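CaaX farnesyltransferase alpha subunit Ram2 (Aspergillus fumigatus, PDB 4L9P) forms the helical-repeat alpha subunit of a heterodimer with the beta subunit that probably attaches farnesyl groups to CAAX-motif proteins. Local coordinates at residues A158-W164 against N196-H202. The protein carries 1 engineered substitution. Coordinates in Å, arbitrary orientation, origin at the centre of the assembly. Where two conformers were deposited one is given. Residues are numbered along the deposited sequence.
Sequences AKSYHVW and NNSAWNH. Engineered in segment 158-164: Ser160 (natural residue Asn). With FII ([(3,7,11-trimethyl-dodeca-2,6,10-trienyloxycarbamoyl)-methyl]-phosphonic acid), chain Q.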
loop_
_atom_site.group_PDB
_atom_site.type_symbol
_atom_site.label_atom_id
_atom_site.label_comp_id
_atom_site.label_asym_id
_atom_site.label_seq_id
_atom_site.Cartn_x
_atom_site.Cartn_y
_atom_site.Cartn_z
ATOM N N ALA A 158 14.103 10.797 7.743
ATOM C CA ALA A 158 13.537 10.507 9.067
ATOM C C ALA A 158 12.260 9.695 9.020
ATOM O O ALA A 158 11.773 9.261 10.058
ATOM C CB ALA A 158 13.259 11.800 9.848
ATOM N N LYS A 159 11.686 9.493 7.828
ATOM C CA LYS A 159 10.422 8.785 7.686
ATOM C C LYS A 159 10.580 7.498 6.897
ATOM O O LYS A 159 9.606 6.917 6.460
ATOM C CB LYS A 159 9.388 9.728 7.016
ATOM C CG LYS A 159 9.177 11.026 7.843
ATOM C CD LYS A 159 8.112 11.911 7.200
ATOM C CE LYS A 159 7.945 13.151 8.056
ATOM N NZ LYS A 159 6.745 13.974 7.484
ATOM N N SER A 160 11.813 6.974 6.787
ATOM C CA SER A 160 12.072 5.788 5.992
ATOM C C SER A 160 11.305 4.589 6.495
ATOM O O SER A 160 11.575 4.051 7.576
ATOM C CB SER A 160 13.537 5.457 6.103
ATOM O OG SER A 160 13.678 4.186 5.534
ATOM N N TYR A 161 10.326 4.149 5.731
ATOM C CA TYR A 161 9.378 3.156 6.240
ATOM C C TYR A 161 10.073 1.850 6.532
ATOM O O TYR A 161 9.724 1.177 7.549
ATOM C CB TYR A 161 8.255 2.933 5.157
ATOM C CG TYR A 161 7.020 2.265 5.692
ATOM C CD1 TYR A 161 6.958 0.880 5.824
ATOM C CD2 TYR A 161 5.898 3.024 6.098
ATOM C CE1 TYR A 161 5.801 0.240 6.305
ATOM C CE2 TYR A 161 4.763 2.400 6.575
ATOM C CZ TYR A 161 4.743 0.999 6.701
ATOM O OH TYR A 161 3.614 0.351 7.168
ATOM N N HIS A 162 11.009 1.421 5.686
ATOM C CA HIS A 162 11.608 0.103 5.919
ATOM C C HIS A 162 12.519 0.123 7.134
ATOM O O HIS A 162 12.642 -0.906 7.809
ATOM C CB HIS A 162 12.435 -0.262 4.687
ATOM C CG HIS A 162 11.602 -0.383 3.453
ATOM N ND1 HIS A 162 11.778 0.416 2.333
ATOM C CD2 HIS A 162 10.443 -1.037 3.260
ATOM C CE1 HIS A 162 10.830 0.138 1.446
ATOM N NE2 HIS A 162 10.041 -0.788 1.967
ATOM N N VAL A 163 13.162 1.266 7.414
ATOM C CA VAL A 163 14.004 1.328 8.590
ATOM C C VAL A 163 13.122 1.375 9.823
ATOM O O VAL A 163 13.487 0.723 10.835
ATOM C CB VAL A 163 14.934 2.571 8.540
ATOM C CG1 VAL A 163 15.896 2.555 9.787
ATOM C CG2 VAL A 163 15.739 2.549 7.224
ATOM N N TRP A 164 12.008 2.120 9.855
ATOM C CA TRP A 164 11.125 2.029 10.991
ATOM C C TRP A 164 10.561 0.631 11.182
ATOM O O TRP A 164 10.445 0.183 12.336
ATOM C CB TRP A 164 9.946 3.042 10.836
ATOM C CG TRP A 164 10.375 4.479 11.110
ATOM C CD1 TRP A 164 10.562 5.504 10.172
ATOM C CD2 TRP A 164 10.704 5.022 12.390
ATOM N NE1 TRP A 164 10.941 6.654 10.842
ATOM C CE2 TRP A 164 11.034 6.390 12.193
ATOM C CE3 TRP A 164 10.718 4.495 13.712
ATOM C CZ2 TRP A 164 11.340 7.254 13.274
ATOM C CZ3 TRP A 164 11.067 5.329 14.763
ATOM C CH2 TRP A 164 11.383 6.717 14.557
ATOM N N ASN A 196 6.764 14.399 12.505
ATOM C CA ASN A 196 7.204 13.085 12.010
ATOM C C ASN A 196 6.316 11.968 12.519
ATOM O O ASN A 196 6.481 11.470 13.613
ATOM C CB ASN A 196 8.666 12.830 12.381
ATOM C CG ASN A 196 9.191 11.556 11.794
ATOM O OD1 ASN A 196 8.419 10.696 11.373
ATOM N ND2 ASN A 196 10.501 11.396 11.794
ATOM N N ASN A 197 5.322 11.617 11.676
ATOM C CA ASN A 197 4.361 10.630 12.108
ATOM C C ASN A 197 4.980 9.280 12.326
ATOM O O ASN A 197 4.448 8.504 13.137
ATOM C CB ASN A 197 3.232 10.484 11.049
ATOM C CG ASN A 197 2.051 9.763 11.618
ATOM O OD1 ASN A 197 1.342 10.320 12.508
ATOM N ND2 ASN A 197 1.779 8.534 11.123
ATOM N N SER A 198 6.089 8.970 11.634
ATOM C CA SER A 198 6.726 7.641 11.851
ATOM C C SER A 198 7.251 7.543 13.280
ATOM O O SER A 198 7.182 6.487 13.949
ATOM C CB SER A 198 7.923 7.469 10.904
ATOM O OG SER A 198 7.437 7.593 9.553
ATOM N N ALA A 199 7.756 8.667 13.800
ATOM C CA ALA A 199 8.252 8.667 15.187
ATOM C C ALA A 199 7.091 8.539 16.205
ATOM O O ALA A 199 7.219 7.843 17.226
ATOM C CB ALA A 199 9.104 9.912 15.419
ATOM N N TRP A 200 5.963 9.218 15.923
ATOM C CA TRP A 200 4.784 9.051 16.772
ATOM C C TRP A 200 4.306 7.604 16.760
ATOM O O TRP A 200 3.930 7.078 17.810
ATOM C CB TRP A 200 3.644 9.974 16.314
ATOM C CG TRP A 200 3.872 11.396 16.699
ATOM C CD1 TRP A 200 4.341 12.411 15.880
ATOM C CD2 TRP A 200 3.639 11.984 17.997
ATOM N NE1 TRP A 200 4.395 13.598 16.602
ATOM C CE2 TRP A 200 3.989 13.356 17.903
ATOM C CE3 TRP A 200 3.195 11.468 19.229
ATOM C CZ2 TRP A 200 3.901 14.239 19.005
ATOM C CZ3 TRP A 200 3.096 12.362 20.328
ATOM C CH2 TRP A 200 3.415 13.725 20.188
ATOM N N ASN A 201 4.316 6.954 15.583
ATOM C CA ASN A 201 3.865 5.579 15.508
ATOM C C ASN A 201 4.748 4.650 16.343
ATOM O O ASN A 201 4.253 3.738 17.010
ATOM C CB ASN A 201 3.772 5.163 14.013
ATOM C CG ASN A 201 3.328 3.723 13.875
ATOM O OD1 ASN A 201 2.138 3.427 14.060
ATOM N ND2 ASN A 201 4.281 2.790 13.697
ATOM N N HIS A 202 6.065 4.882 16.254
ATOM C CA HIS A 202 6.997 4.045 17.054
ATOM C C HIS A 202 6.779 4.354 18.519
ATOM O O HIS A 202 6.836 3.429 19.364
ATOM C CB HIS A 202 8.421 4.370 16.630
ATOM C CG HIS A 202 9.429 3.373 17.149
ATOM N ND1 HIS A 202 9.533 2.111 16.601
ATOM C CD2 HIS A 202 10.387 3.461 18.113
ATOM C CE1 HIS A 202 10.492 1.455 17.220
ATOM N NE2 HIS A 202 11.005 2.245 18.154
HETATM C C1 FII Q . 0.243 -5.059 -4.557
HETATM C C2 FII Q . 1.420 -4.255 -4.072
HETATM C C6 FII Q . 2.742 -4.838 -4.343
HETATM C C10 FII Q . 1.172 -3.211 -3.061
HETATM C C11 FII Q . 2.277 -2.379 -2.411
HETATM C C12 FII Q . 2.315 -1.007 -3.145
HETATM C C15 FII Q . 2.996 0.154 -2.425
HETATM C C18 FII Q . 3.063 1.517 -3.101
HETATM C C22 FII Q . 3.931 -0.233 -1.323
HETATM C C23 FII Q . 4.301 0.904 -0.384
HETATM C C24 FII Q . 5.415 0.535 0.519
HETATM C C27 FII Q . 6.051 1.759 1.098
HETATM C C30 FII Q . 5.445 2.240 2.405
HETATM C C34 FII Q . 7.485 1.929 0.764
HETATM C C35 FII Q . 8.373 2.933 1.468
HETATM O O36 FII Q . 8.786 3.956 0.580
HETATM N N42 FII Q . 7.783 4.635 -0.056
HETATM C C43 FII Q . 7.524 5.881 0.533
HETATM O O44 FII Q . 8.086 6.321 1.547
HETATM C C45 FII Q . 6.470 6.682 -0.218
HETATM P P46 FII Q . 5.418 7.769 0.879
HETATM O O49 FII Q . 5.002 6.916 2.018
HETATM O O50 FII Q . 6.221 8.982 1.234
HETATM O O51 FII Q . 4.244 8.117 -0.060
HETATM O O HOH W 1 4.970 12.004 8.649
HETATM O O HOH W 2 8.147 1.260 14.205
#
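Trp164 lays its indole against the first turn of helix 197-208: Ser198 CB sits over one face, 3.4 Å from the centroid of the five-membered ring, a CH-pi contact that a small residue permits. Alanine's small side chain lets Trp164 CH2 come within 3.7 Å of Ala199 CA, and Trp164 CZ3 is 3.4 Å from His202 CB. The Trp164 six-membered ring and the His202 imidazole meet obliquely, centroids 5.3 Å apart and planes at 50°. Ala158 O accepts two hydrogen bonds, from Trp164 NE1 at 2.8 Å and from Asn196 ND2 at 3.0 Å, so one carbonyl ties the turn before helix 161-174 to the next repeat. Asn suits position 196 because its amide does two jobs: while ND2 reaches across, OD1 caps its own helix, accepting from Ala199 N at 3.2 Å and, weakly, from Ser198 N. These are equivalent helices of successive prenyltransferase alpha-subunit repeats, members of the TPR clan, and the contact joins them near their N-terminal ends in the alpha-alpha superhelix. Leu189 of the intervening helix 180-192 also touches Trp164. The same ends face the beta subunit: Ser198 OG is hydrogen-bonded to Glu309 of that subunit, and the extended Lys159 carries NZ to a hydrogen bond with Thr90 of the beta subunit. Lys159 NZ also shares a water with Asn197 N; a second water links Trp164 O to His202 ND1, while His202 NE2 is hydrogen-bonded to Glu182, so histidine's two nitrogens serve two partners. Tyr161 CG lies 3.6 Å from FII C30, a methyl of this farnesyl diphosphate analogue over the ring face.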